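Local coordinates for protein metallo-beta-lactamase (Serratia marcescens, PDB 6K4X) that hydrolyses the beta-lactam ring of antibiotics as a zinc-dependent subclass B3 enzyme, and is held here with a thiol-carboxylate inhibitor in its active site, at residues 17-22 with 30-35; 24-29 with 41-46; 141-146 with 156-161; 170-175 with 210-215; 219-224 with 234-239. All coordinates share one frame; numbering follows the deposited sequence. Where two conformers were deposited one is given.

Contact 1: 17-22 with 30-35; sequences NTHYVG and LLSSPQ
Strands 18-20 and 29-31 run antiparallel, with His19 and Leu30 as a hydrogen-bonded pair that exchanges both backbone bonds and Thr18 opposite Leu31 as the non-hydrogen-bonded pair that follows. The ladder goes one step beyond the regular strands, where Ser32 N donates to Asn17 O at 3.0 Å. Asn17 closes the end with its side chain. Its first torsion (chi1 61°) sets CG between the backbone N and the carbonyl carbon, and ND2 donates to Ser32 O at 2.9 Å, nearly straight at 168° and within the planes of both amide and carbonyl. The same ND2 lies 3.5 Å from Leu31 CD1, a methyl that also comes within 3.7 Å of Thr18 OG1. Asn17 OD1 and Thr18 OG1 both hydrogen-bond Ser161 OG on strand 155-163 of the other sheet.

The opposite face carries His19 and Leu30; the loop residue Ser32 reaches the ring of His19 through its hydroxyl. NE2 of His19 meets Ser32 OG at 2.9 Å, at the ring edge and in its plane; ND1 bonds Thr13 OG1, so the imidazole is gripped at both nitrogens and its rotation is fixed. Further along, Val21 rests its CG1 against Leu30 CB at 4.1 Å. Together these pairs form the beta hairpin of strands 18-20 and 29-31 in the N-terminal sheet of the metallo-beta-lactamase alpha-beta/beta-alpha sandwich.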
# COMPACT_ATOMS: atom_id res chain seq x y z
N ASN A 17 4.19 -6.21 15.99
CA ASN A 17 3.10 -5.25 16.01
C ASN A 17 2.55 -4.91 14.61
O ASN A 17 1.88 -3.88 14.48
CB ASN A 17 3.52 -3.97 16.74
CG ASN A 17 4.69 -3.26 16.08
OD1 ASN A 17 5.56 -3.89 15.46
ND2 ASN A 17 4.76 -1.95 16.22
N THR A 18 2.85 -5.75 13.61
CA THR A 18 2.30 -5.59 12.28
C THR A 18 1.13 -6.54 12.10
O THR A 18 1.32 -7.76 12.14
CB THR A 18 3.35 -5.91 11.21
OG1 THR A 18 4.41 -4.94 11.26
CG2 THR A 18 2.78 -5.91 9.81
N HIS A 19 -0.05 -5.98 11.87
CA HIS A 19 -1.30 -6.76 11.77
C HIS A 19 -1.95 -6.50 10.41
O HIS A 19 -2.05 -5.33 9.99
CB HIS A 19 -2.28 -6.38 12.88
CG HIS A 19 -1.64 -6.22 14.21
ND1 HIS A 19 -1.27 -7.30 14.99
CD2 HIS A 19 -1.22 -5.12 14.86
CE1 HIS A 19 -0.69 -6.84 16.09
NE2 HIS A 19 -0.63 -5.50 16.02
N TYR A 20 -2.40 -7.55 9.73
CA TYR A 20 -3.21 -7.41 8.55
C TYR A 20 -4.66 -7.16 8.98
O TYR A 20 -5.22 -7.96 9.72
CB TYR A 20 -3.12 -8.66 7.69
CG TYR A 20 -3.81 -8.54 6.35
CD1 TYR A 20 -5.18 -8.70 6.23
CD2 TYR A 20 -3.08 -8.22 5.21
CE1 TYR A 20 -5.80 -8.59 5.00
CE2 TYR A 20 -3.69 -8.13 3.97
CZ TYR A 20 -5.06 -8.30 3.86
OH TYR A 20 -5.64 -8.21 2.63
N VAL A 21 -5.23 -6.04 8.51
CA VAL A 21 -6.57 -5.64 8.84
C VAL A 21 -7.38 -5.31 7.58
O VAL A 21 -8.46 -4.73 7.68
CB VAL A 21 -6.61 -4.47 9.83
CG1 VAL A 21 -6.06 -4.89 11.19
CG2 VAL A 21 -5.91 -3.23 9.31
N GLY A 22 -6.87 -5.67 6.39
CA GLY A 22 -7.55 -5.39 5.15
C GLY A 22 -8.68 -6.37 4.84
O GLY A 22 -9.18 -7.13 5.68
N LEU A 30 -2.30 -2.49 10.15
CA LEU A 30 -2.19 -1.70 11.35
C LEU A 30 -0.85 -1.96 12.01
O LEU A 30 -0.53 -3.12 12.32
CB LEU A 30 -3.33 -2.04 12.30
CG LEU A 30 -3.45 -1.08 13.48
CD1 LEU A 30 -4.09 0.22 13.07
CD2 LEU A 30 -4.22 -1.71 14.62
N LEU A 31 -0.09 -0.89 12.21
CA LEU A 31 1.13 -0.95 12.97
C LEU A 31 0.83 -0.36 14.34
O LEU A 31 0.53 0.83 14.43
CB LEU A 31 2.19 -0.13 12.25
CG LEU A 31 3.58 -0.18 12.86
CD1 LEU A 31 4.18 -1.58 12.83
CD2 LEU A 31 4.52 0.79 12.16
N SER A 32 0.84 -1.20 15.38
CA SER A 32 0.26 -0.82 16.66
C SER A 32 1.34 -0.41 17.67
O SER A 32 2.48 -0.86 17.62
CB SER A 32 -0.59 -1.92 17.23
OG SER A 32 0.17 -3.11 17.38
N SER A 33 0.93 0.42 18.63
CA SER A 33 1.75 0.68 19.78
C SER A 33 0.88 1.09 20.94
O SER A 33 -0.22 1.57 20.76
CB SER A 33 2.80 1.75 19.51
OG SER A 33 2.33 3.07 19.81
N PRO A 34 1.39 1.01 22.18
CA PRO A 34 0.66 1.52 23.33
C PRO A 34 0.37 3.02 23.28
O PRO A 34 -0.45 3.50 24.07
CB PRO A 34 1.54 1.16 24.54
CG PRO A 34 2.38 0.00 24.04
CD PRO A 34 2.63 0.32 22.58
N GLN A 35 1.06 3.76 22.42
CA GLN A 35 0.91 5.21 22.33
C GLN A 35 0.07 5.61 21.12
O GLN A 35 -0.17 6.81 20.94
CB GLN A 35 2.28 5.86 22.34
CG GLN A 35 3.02 5.50 23.62
CD GLN A 35 4.34 6.19 23.86
OE1 GLN A 35 4.90 6.84 22.99
NE2 GLN A 35 4.88 6.02 25.06

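Contact 2: 24-29 with 41-46; sequences GGISAV and DGTTEK
Ile26 overlaps Thr43 through methyl groups, its CG2 lying 3.9 Å from Thr43 CG2, the two side chains passing alongside with opposite headings. In Ile26, CG2 stands anti to the backbone N, while CG1 is anti to the carbonyl carbon (chi1 -60°) and starts the branch that leads away from Thr43. Thr43 CG2 is the methyl most of the contact shares: besides the Ile26 methyl it meets Ile26 O at 3.6 Å and Ala28 CB at 4.0 Å. The hydroxyl of Thr43 takes no part in this apolar patch, since OG1 turns back on its own segment and donates to Gly42 O at 2.7 Å.

No direct hydrogen bond links the segments. Ala28 CB packs 3.8 Å from Asp41 O, a buried carbonyl oxygen that has no hydrogen-bond partner in the model, and Asp41 CB stands at the same distance from Ser27 O. A water lies between these last two residues, within hydrogen-bonding distance of Ser27 O (2.8 Å) and of Asp41 OD2 (2.7 Å). Asp41 OD2 is also bonded by Thr71 OG1, and Ser27 OG by Ala213 O, so both polar ends are tied to neighbouring parts of the fold.

Turned away from Thr43, the end of the Ile26 side chain reaches His215 and Asp76, two ligands of the second zinc, and approaches that ion to about 5 Å between nearest atoms. Two loops thus meet beside the dinuclear zinc site of the metallo-beta-lactamase fold, with Ile26 forming part of the apolar surround of its metal ligands.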
# COMPACT_ATOMS: atom_id res chain seq x y z
N GLY A 24 -10.43 -9.27 1.95
CA GLY A 24 -9.95 -10.47 1.30
C GLY A 24 -9.08 -10.17 0.09
O GLY A 24 -8.24 -10.98 -0.28
N GLY A 25 -9.30 -9.01 -0.53
CA GLY A 25 -8.66 -8.70 -1.79
C GLY A 25 -7.73 -7.51 -1.77
O GLY A 25 -7.01 -7.32 -2.75
N ILE A 26 -7.75 -6.68 -0.71
CA ILE A 26 -6.89 -5.48 -0.69
C ILE A 26 -6.22 -5.40 0.67
O ILE A 26 -6.90 -5.48 1.71
CB ILE A 26 -7.66 -4.18 -0.97
CG1 ILE A 26 -8.34 -4.19 -2.35
CG2 ILE A 26 -6.73 -2.99 -0.83
CD1 ILE A 26 -7.38 -4.12 -3.51
N SER A 27 -4.89 -5.21 0.69
CA SER A 27 -4.19 -5.12 1.92
C SER A 27 -4.48 -3.80 2.64
O SER A 27 -4.55 -2.74 2.05
CB SER A 27 -2.71 -5.22 1.70
OG SER A 27 -2.38 -6.48 1.16
N ALA A 28 -4.53 -3.91 3.97
CA ALA A 28 -4.41 -2.78 4.87
C ALA A 28 -3.69 -3.32 6.10
O ALA A 28 -3.88 -4.48 6.48
CB ALA A 28 -5.74 -2.15 5.22
N VAL A 29 -2.82 -2.50 6.68
CA VAL A 29 -2.02 -2.93 7.79
C VAL A 29 -2.17 -1.95 8.94
O VAL A 29 -2.07 -0.74 8.75
CB VAL A 29 -0.55 -3.11 7.38
CG1 VAL A 29 0.40 -3.08 8.57
CG2 VAL A 29 -0.37 -4.39 6.59
N ASP A 41 -3.29 2.23 4.26
CA ASP A 41 -4.35 2.09 3.27
C ASP A 41 -5.73 1.91 3.92
O ASP A 41 -5.85 1.60 5.11
CB ASP A 41 -4.05 1.06 2.18
CG ASP A 41 -3.15 1.61 1.10
OD1 ASP A 41 -3.00 2.87 1.00
OD2 ASP A 41 -2.61 0.78 0.34
N GLY A 42 -6.77 2.13 3.11
CA GLY A 42 -8.15 2.06 3.57
C GLY A 42 -9.00 1.02 2.86
O GLY A 42 -10.15 0.80 3.27
N THR A 43 -8.47 0.38 1.82
CA THR A 43 -9.26 -0.48 0.92
C THR A 43 -10.33 0.37 0.23
O THR A 43 -10.09 1.53 -0.08
CB THR A 43 -9.77 -1.78 1.60
OG1 THR A 43 -10.99 -1.61 2.34
CG2 THR A 43 -8.69 -2.40 2.47
N THR A 44 -11.47 -0.26 -0.10
CA THR A 44 -12.53 0.40 -0.83
C THR A 44 -13.44 1.15 0.14
O THR A 44 -13.34 1.02 1.36
CB THR A 44 -13.40 -0.60 -1.59
OG1 THR A 44 -13.98 -1.46 -0.60
CG2 THR A 44 -12.64 -1.41 -2.61
N GLU A 45 -14.36 1.94 -0.41
CA GLU A 45 -15.33 2.63 0.38
C GLU A 45 -16.13 1.63 1.25
O GLU A 45 -16.22 1.80 2.44
CB GLU A 45 -16.21 3.44 -0.57
CG GLU A 45 -17.42 4.09 0.04
CD GLU A 45 -18.21 4.92 -0.97
OE1 GLU A 45 -17.88 4.86 -2.20
OE2 GLU A 45 -19.11 5.63 -0.54
N LYS A 46 -16.64 0.56 0.63
CA LYS A 46 -17.37 -0.46 1.38
C LYS A 46 -16.41 -1.16 2.36
O LYS A 46 -16.79 -1.53 3.48
CB LYS A 46 -17.99 -1.47 0.41
CG LYS A 46 -19.21 -0.98 -0.35
CD LYS A 46 -19.95 -2.10 -1.04
CE LYS A 46 -19.09 -2.91 -1.99
NZ LYS A 46 -18.44 -2.04 -3.00
O HOH W 1 -3.77 -1.52 -0.39

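Contact 3: 141-146 with 156-161; sequences AVKAHA and TWTWQS
Val142 fits its CG1 methyl between two indoles of the facing strand, 3.9 Å from Trp157 CE3 and 4.0 Å from Trp159 CE3, within the beta hairpin of strands 140-146 and 155-163. The valine crosses Trp157 at about a right angle but lies beside Trp159, pointing the same way. Next to it, Ala144 is a small bump that the six-membered ring of Trp157 covers obliquely, with CB 3.7 Å from CZ3. Small methyls of strand 140-146 thus fit against the broad indoles of strand 155-163, the Val142 methyl sitting in the notch between the two rings. This face turns to the N-terminal sheet, where Leu31, Ile38 and Val40 add to the packing.

The backbones hold the register through two hydrogen-bonded pairs, Lys143 with Thr158 and His145 with Thr156, either side of the non-hydrogen-bonded pair Ala144 and Trp157. On the face of Lys143, the imidazole of His145 crosses the Thr158 side chain at about a right angle, and Thr158 CG2 nestles 3.5 Å from His145 NE2. Thr158 OG1 sits between its own backbone N and carbonyl carbon (chi1 63°), where it meets the ring edge in plane: His145 NE2 and Thr158 OG1 share a hydrogen bond of 2.8 Å.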
# COMPACT_ATOMS: atom_id res chain seq x y z
N ALA A 141 8.26 4.16 13.72
CA ALA A 141 9.01 4.94 12.75
C ALA A 141 8.85 4.30 11.37
O ALA A 141 9.40 3.22 11.12
CB ALA A 141 10.47 4.99 13.15
N VAL A 142 8.09 4.94 10.50
CA VAL A 142 7.78 4.44 9.18
C VAL A 142 8.42 5.36 8.14
O VAL A 142 8.23 6.58 8.19
CB VAL A 142 6.26 4.36 8.95
CG1 VAL A 142 5.97 3.94 7.53
CG2 VAL A 142 5.58 3.45 9.95
N LYS A 143 9.16 4.78 7.19
CA LYS A 143 9.82 5.58 6.17
C LYS A 143 9.01 5.53 4.87
O LYS A 143 8.49 4.48 4.49
CB LYS A 143 11.24 5.06 5.92
CG LYS A 143 12.00 5.79 4.83
CD LYS A 143 13.48 5.46 4.79
CE LYS A 143 14.22 5.86 6.05
NZ LYS A 143 15.64 5.45 5.97
N ALA A 144 8.89 6.69 4.22
CA ALA A 144 8.28 6.83 2.92
C ALA A 144 9.34 6.65 1.84
O ALA A 144 10.39 7.29 1.89
CB ALA A 144 7.65 8.20 2.81
N HIS A 145 9.05 5.84 0.84
CA HIS A 145 9.89 5.69 -0.35
C HIS A 145 9.05 6.02 -1.58
O HIS A 145 8.05 5.37 -1.84
CB HIS A 145 10.43 4.27 -0.50
CG HIS A 145 11.19 3.82 0.70
ND1 HIS A 145 12.57 3.81 0.74
CD2 HIS A 145 10.76 3.30 1.87
CE1 HIS A 145 12.94 3.33 1.91
NE2 HIS A 145 11.86 3.02 2.62
N ALA A 146 9.46 7.04 -2.32
CA ALA A 146 8.75 7.37 -3.55
C ALA A 146 8.88 6.21 -4.52
O ALA A 146 9.99 5.81 -4.90
CB ALA A 146 9.29 8.64 -4.15
N THR A 156 5.83 3.59 -1.24
CA THR A 156 6.07 2.32 -0.56
C THR A 156 6.60 2.62 0.84
O THR A 156 7.47 3.48 0.99
CB THR A 156 7.05 1.49 -1.39
OG1 THR A 156 6.41 1.07 -2.59
CG2 THR A 156 7.62 0.29 -0.68
N TRP A 157 6.04 1.98 1.86
CA TRP A 157 6.27 2.35 3.25
C TRP A 157 7.05 1.24 3.94
O TRP A 157 6.72 0.05 3.73
CB TRP A 157 4.93 2.57 3.95
CG TRP A 157 4.06 3.62 3.34
CD1 TRP A 157 3.10 3.41 2.41
CD2 TRP A 157 4.07 5.05 3.57
NE1 TRP A 157 2.45 4.56 2.09
CE2 TRP A 157 3.04 5.58 2.78
CE3 TRP A 157 4.81 5.91 4.39
CZ2 TRP A 157 2.71 6.93 2.78
CZ3 TRP A 157 4.47 7.24 4.40
CH2 TRP A 157 3.44 7.73 3.59
N THR A 158 8.03 1.58 4.78
CA THR A 158 8.84 0.55 5.43
C THR A 158 9.02 0.84 6.93
O THR A 158 8.99 1.98 7.39
CB THR A 158 10.22 0.42 4.78
OG1 THR A 158 10.96 1.63 4.92
CG2 THR A 158 10.10 0.09 3.31
N TRP A 159 9.17 -0.23 7.69
CA TRP A 159 9.37 -0.13 9.11
C TRP A 159 10.00 -1.41 9.63
O TRP A 159 10.24 -2.35 8.87
CB TRP A 159 8.06 0.18 9.82
CG TRP A 159 7.01 -0.89 9.67
CD1 TRP A 159 6.82 -1.99 10.45
CD2 TRP A 159 5.98 -0.92 8.67
NE1 TRP A 159 5.75 -2.71 10.00
CE2 TRP A 159 5.21 -2.07 8.91
CE3 TRP A 159 5.62 -0.07 7.62
CZ2 TRP A 159 4.11 -2.39 8.12
CZ3 TRP A 159 4.54 -0.38 6.84
CH2 TRP A 159 3.79 -1.52 7.10
N GLN A 160 10.28 -1.44 10.93
CA GLN A 160 10.78 -2.63 11.58
C GLN A 160 9.81 -3.06 12.65
O GLN A 160 9.34 -2.22 13.41
CB GLN A 160 12.15 -2.36 12.21
CG GLN A 160 13.18 -1.98 11.17
CD GLN A 160 14.60 -2.24 11.60
OE1 GLN A 160 14.86 -2.73 12.71
NE2 GLN A 160 15.53 -1.95 10.71
N SER A 161 9.52 -4.36 12.72
CA SER A 161 8.74 -4.92 13.80
C SER A 161 9.56 -6.01 14.48
O SER A 161 10.33 -6.72 13.83
CB SER A 161 7.43 -5.50 13.30
OG SER A 161 6.50 -4.48 12.95
O HOH W 2 10.48 1.07 12.32

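Contact 4: 170-175 with 210-215; sequences VVFADS and IAIAAH. With ZN (zinc ion), chain C; D0U (4-azanyl-2-sulfanyl-benzoic acid), chain E.
His215 NE2 binds a zinc ion at 2.0 Å, and Ser175 OG donates at 2.7 Å to the inhibitor oxygen D0U O2, which also binds that metal; the two residues follow the C-terminal ends of the parallel strands 166-173 and 210-213, joined through helix 190-205 as a beta-alpha-beta unit. The inhibitor chelates this zinc through carboxylate O2 at 2.3 Å and sulfur S1 at 2.4 Å, while Asp76 and His77 complete its protein ligands. D0U O2 and Ser175 OG both lie at the edge of the His215 imidazole, near its plane. The serine bond should draw charge from O2 and probably helps orient the carboxylate; Thr177 OG1 also hydrogen-bonds the inhibitor.

One step out, a water bridges the two loops that follow the strands, donating to Ser175 OG at 2.9 Å and accepting from His215 N. Asp174 OD1 bonds ND1 of His72, a ligand of the other zinc, so Asp174 is a second-shell partner of that metal, next to Ser175, which holds the inhibitor.

Behind the site the strands run side by side at 19°. Val171 and Ala173 each donate to the strand 210-213 backbone, and Ile212 and Ala214 donate in return; Ile212 N to Val171 O is almost straight at 176°. Phe172 CG is anti to its backbone N (chi1 -164°), and the ring lies with Ile212 O over one face, offset toward the rim, and with its CE1 atom near Ala214. On the sheet face that carries Phe172, Ile212 CD1 packs 3.8 Å from Val170 CG1.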
# COMPACT_ATOMS: atom_id res chain seq x y z
N VAL A 170 9.90 -4.74 7.43
CA VAL A 170 8.60 -4.91 6.79
C VAL A 170 8.43 -3.83 5.74
O VAL A 170 8.77 -2.67 5.95
CB VAL A 170 7.48 -4.82 7.83
CG1 VAL A 170 6.13 -5.09 7.20
CG2 VAL A 170 7.73 -5.76 9.00
N VAL A 171 7.91 -4.23 4.58
CA VAL A 171 7.67 -3.34 3.44
C VAL A 171 6.21 -3.47 3.03
O VAL A 171 5.78 -4.59 2.74
CB VAL A 171 8.60 -3.68 2.26
CG1 VAL A 171 8.30 -2.79 1.07
CG2 VAL A 171 10.07 -3.63 2.65
N PHE A 172 5.48 -2.37 3.01
CA PHE A 172 4.15 -2.32 2.41
C PHE A 172 4.34 -1.77 1.01
O PHE A 172 4.60 -0.59 0.81
CB PHE A 172 3.19 -1.49 3.26
CG PHE A 172 1.73 -1.69 2.93
CD1 PHE A 172 1.22 -1.32 1.70
CD2 PHE A 172 0.88 -2.28 3.83
CE1 PHE A 172 -0.12 -1.49 1.40
CE2 PHE A 172 -0.46 -2.44 3.53
CZ PHE A 172 -0.96 -2.05 2.32
N ALA A 173 4.32 -2.68 0.04
CA ALA A 173 4.76 -2.38 -1.32
C ALA A 173 3.61 -1.80 -2.15
O ALA A 173 2.59 -2.46 -2.34
CB ALA A 173 5.33 -3.62 -1.95
N ASP A 174 3.80 -0.57 -2.63
CA ASP A 174 2.87 -0.00 -3.57
C ASP A 174 2.89 -0.81 -4.87
O ASP A 174 3.83 -1.56 -5.16
CB ASP A 174 3.23 1.45 -3.87
CG ASP A 174 2.14 2.20 -4.61
OD1 ASP A 174 1.00 1.76 -4.56
OD2 ASP A 174 2.47 3.29 -5.14
N SER A 175 1.81 -0.68 -5.64
CA SER A 175 1.70 -1.24 -6.99
C SER A 175 2.72 -0.61 -7.92
O SER A 175 2.87 0.60 -7.98
CB SER A 175 0.31 -1.06 -7.51
OG SER A 175 -0.61 -1.65 -6.61
N ILE A 210 9.87 -8.97 5.12
CA ILE A 210 8.44 -9.29 4.98
C ILE A 210 7.84 -8.24 4.06
O ILE A 210 7.80 -7.07 4.45
CB ILE A 210 7.72 -9.28 6.34
CG1 ILE A 210 8.30 -10.35 7.27
CG2 ILE A 210 6.21 -9.43 6.15
CD1 ILE A 210 7.84 -10.22 8.71
N ALA A 211 7.39 -8.66 2.88
CA ALA A 211 6.70 -7.74 1.98
C ALA A 211 5.20 -8.02 2.02
O ALA A 211 4.77 -9.18 1.91
CB ALA A 211 7.23 -7.86 0.57
N ILE A 212 4.43 -6.96 2.19
CA ILE A 212 3.00 -6.98 2.12
C ILE A 212 2.62 -6.12 0.93
O ILE A 212 2.82 -4.91 0.96
CB ILE A 212 2.35 -6.46 3.41
CG1 ILE A 212 2.79 -7.30 4.61
CG2 ILE A 212 0.85 -6.42 3.27
CD1 ILE A 212 2.83 -6.58 5.93
N ALA A 213 2.16 -6.74 -0.16
CA ALA A 213 1.84 -6.00 -1.38
C ALA A 213 0.42 -5.44 -1.29
O ALA A 213 -0.46 -6.08 -0.74
CB ALA A 213 1.99 -6.88 -2.58
N ALA A 214 0.22 -4.25 -1.87
CA ALA A 214 -1.07 -3.58 -1.80
C ALA A 214 -2.19 -4.50 -2.31
O ALA A 214 -3.28 -4.57 -1.71
CB ALA A 214 -1.00 -2.28 -2.56
N HIS A 215 -1.96 -5.19 -3.43
CA HIS A 215 -2.74 -6.37 -3.79
C HIS A 215 -2.07 -7.59 -3.18
O HIS A 215 -0.97 -7.97 -3.59
CB HIS A 215 -2.84 -6.51 -5.32
CG HIS A 215 -3.73 -5.48 -5.93
ND1 HIS A 215 -5.11 -5.62 -5.97
CD2 HIS A 215 -3.48 -4.25 -6.42
CE1 HIS A 215 -5.65 -4.53 -6.47
NE2 HIS A 215 -4.68 -3.67 -6.77
ZN ZN C . -4.94 -1.65 -7.00
O2 D0U E . -2.90 -1.65 -8.00
C7 D0U E . -2.72 -2.19 -9.11
O1 D0U E . -1.64 -2.79 -9.39
C3 D0U E . -3.75 -2.12 -10.18
C2 D0U E . -3.54 -2.98 -11.30
C4 D0U E . -4.89 -1.30 -10.13
S1 D0U E . -5.41 -0.28 -8.86
C5 D0U E . -5.76 -1.34 -11.24
C6 D0U E . -5.55 -2.16 -12.35
N1 D0U E . -6.45 -2.20 -13.40
C1 D0U E . -4.46 -2.99 -12.35
O HOH W 3 0.10 -4.25 -5.44

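Contact 5: 219-224 with 234-239; sequences NDMWTR and SAYVDN
The first turn of helix 221-231 is tied to the 3-10 turn and loop that lead on to helix 241-260, with Arg224 as the main link. Its chain leaves with CG anti to the carbonyl carbon (chi1 -69°) and then runs extended to NE. NH1 donates to Ala235 O at 3.0 Å, lying in the guanidinium plane, and NH2 forms a salt bridge with Asp238 OD2 at 2.9 Å on the anti lone pair of that oxygen. The carboxylate is turned 51° from the guanidinium. Arg224 also donates two bonds to Asn219, just ahead of the helix: NE to Asn219 O at 2.9 Å and NH2 to Asn219 OD1 at 3.0 Å, a side-on grip by two nitrogens. A water sits over the guanidinium centre, joining Asn219 ND2 to Tyr236 O.

Nearer the backbone, Arg224 CB touches Tyr236 CD1 at 3.9 Å. Met221 SD approaches Tyr236 CE1 at 3.9 Å in an oblique Met-aromatic contact.

The other carboxylate oxygen, Asp238 OD1, caps Gly240 N ahead of helix 241-260. Four hydrogen bonds thus fix the guanidinium of a buried arginine, its positive charge probably balanced by Asp238, whose two oxygens serve the salt bridge and the helix cap.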
# COMPACT_ATOMS: atom_id res chain seq x y z
N ASN A 219 2.43 -10.92 -3.48
CA ASN A 219 3.44 -11.69 -2.75
C ASN A 219 2.79 -12.90 -2.06
O ASN A 219 3.21 -13.29 -0.96
CB ASN A 219 4.23 -10.82 -1.78
CG ASN A 219 5.39 -11.56 -1.15
OD1 ASN A 219 6.00 -12.44 -1.77
ND2 ASN A 219 5.71 -11.24 0.10
N ASP A 220 1.78 -13.49 -2.71
CA ASP A 220 1.25 -14.79 -2.30
C ASP A 220 0.80 -14.79 -0.84
O ASP A 220 0.97 -15.79 -0.14
CB ASP A 220 2.25 -15.90 -2.60
CG ASP A 220 2.68 -15.94 -4.06
OD1 ASP A 220 1.87 -15.62 -4.93
OD2 ASP A 220 3.84 -16.34 -4.30
N MET A 221 0.12 -13.73 -0.40
CA MET A 221 -0.27 -13.64 1.02
C MET A 221 -1.07 -14.86 1.48
O MET A 221 -0.88 -15.31 2.61
CB MET A 221 -1.12 -12.39 1.23
CG MET A 221 -1.68 -12.22 2.62
SD MET A 221 -0.41 -11.95 3.89
CE MET A 221 -0.00 -10.24 3.53
N TRP A 222 -2.01 -15.32 0.67
CA TRP A 222 -2.94 -16.33 1.16
C TRP A 222 -2.27 -17.71 1.20
O TRP A 222 -2.50 -18.48 2.12
CB TRP A 222 -4.22 -16.30 0.34
CG TRP A 222 -4.73 -14.90 0.29
CD1 TRP A 222 -4.92 -14.13 -0.82
CD2 TRP A 222 -5.01 -14.05 1.42
NE1 TRP A 222 -5.29 -12.86 -0.47
CE2 TRP A 222 -5.34 -12.78 0.90
CE3 TRP A 222 -4.99 -14.22 2.81
CZ2 TRP A 222 -5.68 -11.71 1.73
CZ3 TRP A 222 -5.30 -13.15 3.63
CH2 TRP A 222 -5.64 -11.91 3.09
N THR A 223 -1.42 -18.01 0.22
CA THR A 223 -0.57 -19.20 0.33
C THR A 223 0.32 -19.12 1.57
O THR A 223 0.50 -20.13 2.29
CB THR A 223 0.27 -19.38 -0.94
OG1 THR A 223 -0.63 -19.53 -2.03
CG2 THR A 223 1.20 -20.57 -0.86
N ARG A 224 0.93 -17.96 1.82
CA ARG A 224 1.79 -17.79 2.98
C ARG A 224 1.00 -17.97 4.28
O ARG A 224 1.49 -18.57 5.23
CB ARG A 224 2.48 -16.43 2.97
CG ARG A 224 3.52 -16.30 1.87
CD ARG A 224 4.12 -14.90 1.87
NE ARG A 224 5.06 -14.67 0.79
CZ ARG A 224 6.30 -15.13 0.75
NH1 ARG A 224 6.77 -15.84 1.76
NH2 ARG A 224 7.07 -14.84 -0.28
N SER A 234 7.27 -17.21 10.20
CA SER A 234 8.32 -17.30 9.23
C SER A 234 7.76 -17.50 7.81
O SER A 234 8.47 -17.22 6.87
CB SER A 234 9.27 -18.40 9.57
OG SER A 234 8.59 -19.64 9.74
N ALA A 235 6.53 -18.02 7.68
CA ALA A 235 5.96 -18.20 6.33
C ALA A 235 5.83 -16.86 5.59
O ALA A 235 5.76 -16.89 4.34
CB ALA A 235 4.63 -18.87 6.41
N TYR A 236 5.75 -15.73 6.32
CA TYR A 236 5.62 -14.42 5.68
C TYR A 236 6.97 -13.85 5.28
O TYR A 236 7.00 -12.86 4.53
CB TYR A 236 4.87 -13.42 6.56
CG TYR A 236 3.50 -13.90 6.96
CD1 TYR A 236 2.49 -13.99 6.02
CD2 TYR A 236 3.22 -14.24 8.26
CE1 TYR A 236 1.23 -14.44 6.37
CE2 TYR A 236 1.98 -14.71 8.61
CZ TYR A 236 0.98 -14.79 7.68
OH TYR A 236 -0.25 -15.24 8.04
N VAL A 237 8.05 -14.43 5.80
CA VAL A 237 9.37 -13.94 5.65
C VAL A 237 9.94 -14.50 4.35
O VAL A 237 9.94 -15.71 4.13
CB VAL A 237 10.24 -14.32 6.85
CG1 VAL A 237 11.70 -13.98 6.62
CG2 VAL A 237 9.73 -13.68 8.13
N ASP A 238 10.48 -13.61 3.54
CA ASP A 238 11.13 -13.97 2.30
C ASP A 238 11.87 -12.73 1.81
O ASP A 238 11.23 -11.78 1.32
CB ASP A 238 10.11 -14.45 1.26
CG ASP A 238 10.67 -14.68 -0.13
OD1 ASP A 238 11.89 -14.48 -0.34
OD2 ASP A 238 9.85 -15.05 -1.00
N ASN A 239 13.18 -12.69 2.02
CA ASN A 239 13.93 -11.47 1.83
C ASN A 239 14.21 -11.21 0.35
O ASN A 239 14.78 -10.19 0.03
CB ASN A 239 15.21 -11.43 2.65
CG ASN A 239 16.22 -12.48 2.26
OD1 ASN A 239 16.12 -13.08 1.19
ND2 ASN A 239 17.17 -12.74 3.14
O HOH W 4 8.06 -11.53 2.20

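Contacts 4 and 2 both reach the active site: contact 4 supplies His215 and Ser175, and contact 2 brings Ile26 CD1 to 3.4 Å from His215 CE1. Their backbones also join, Ser27 N lying 3.0 Å from Ala214 O. Contacts 3 and 4 belong to one sheet, with centres 10 Å apart, since strands 155-163 and 166-173 are neighbours. Contact 1 lies in the other sheet and reaches contact 3 where Leu31 CD2 meets Val142 CG2 at 3.6 Å, across the sandwich interface. Contact 5 is more peripheral; it meets contact 4 through Asn219 ND2 and Ala211 O, 2.9 Å apart, but comes no nearer than about 9 Å to contact 3.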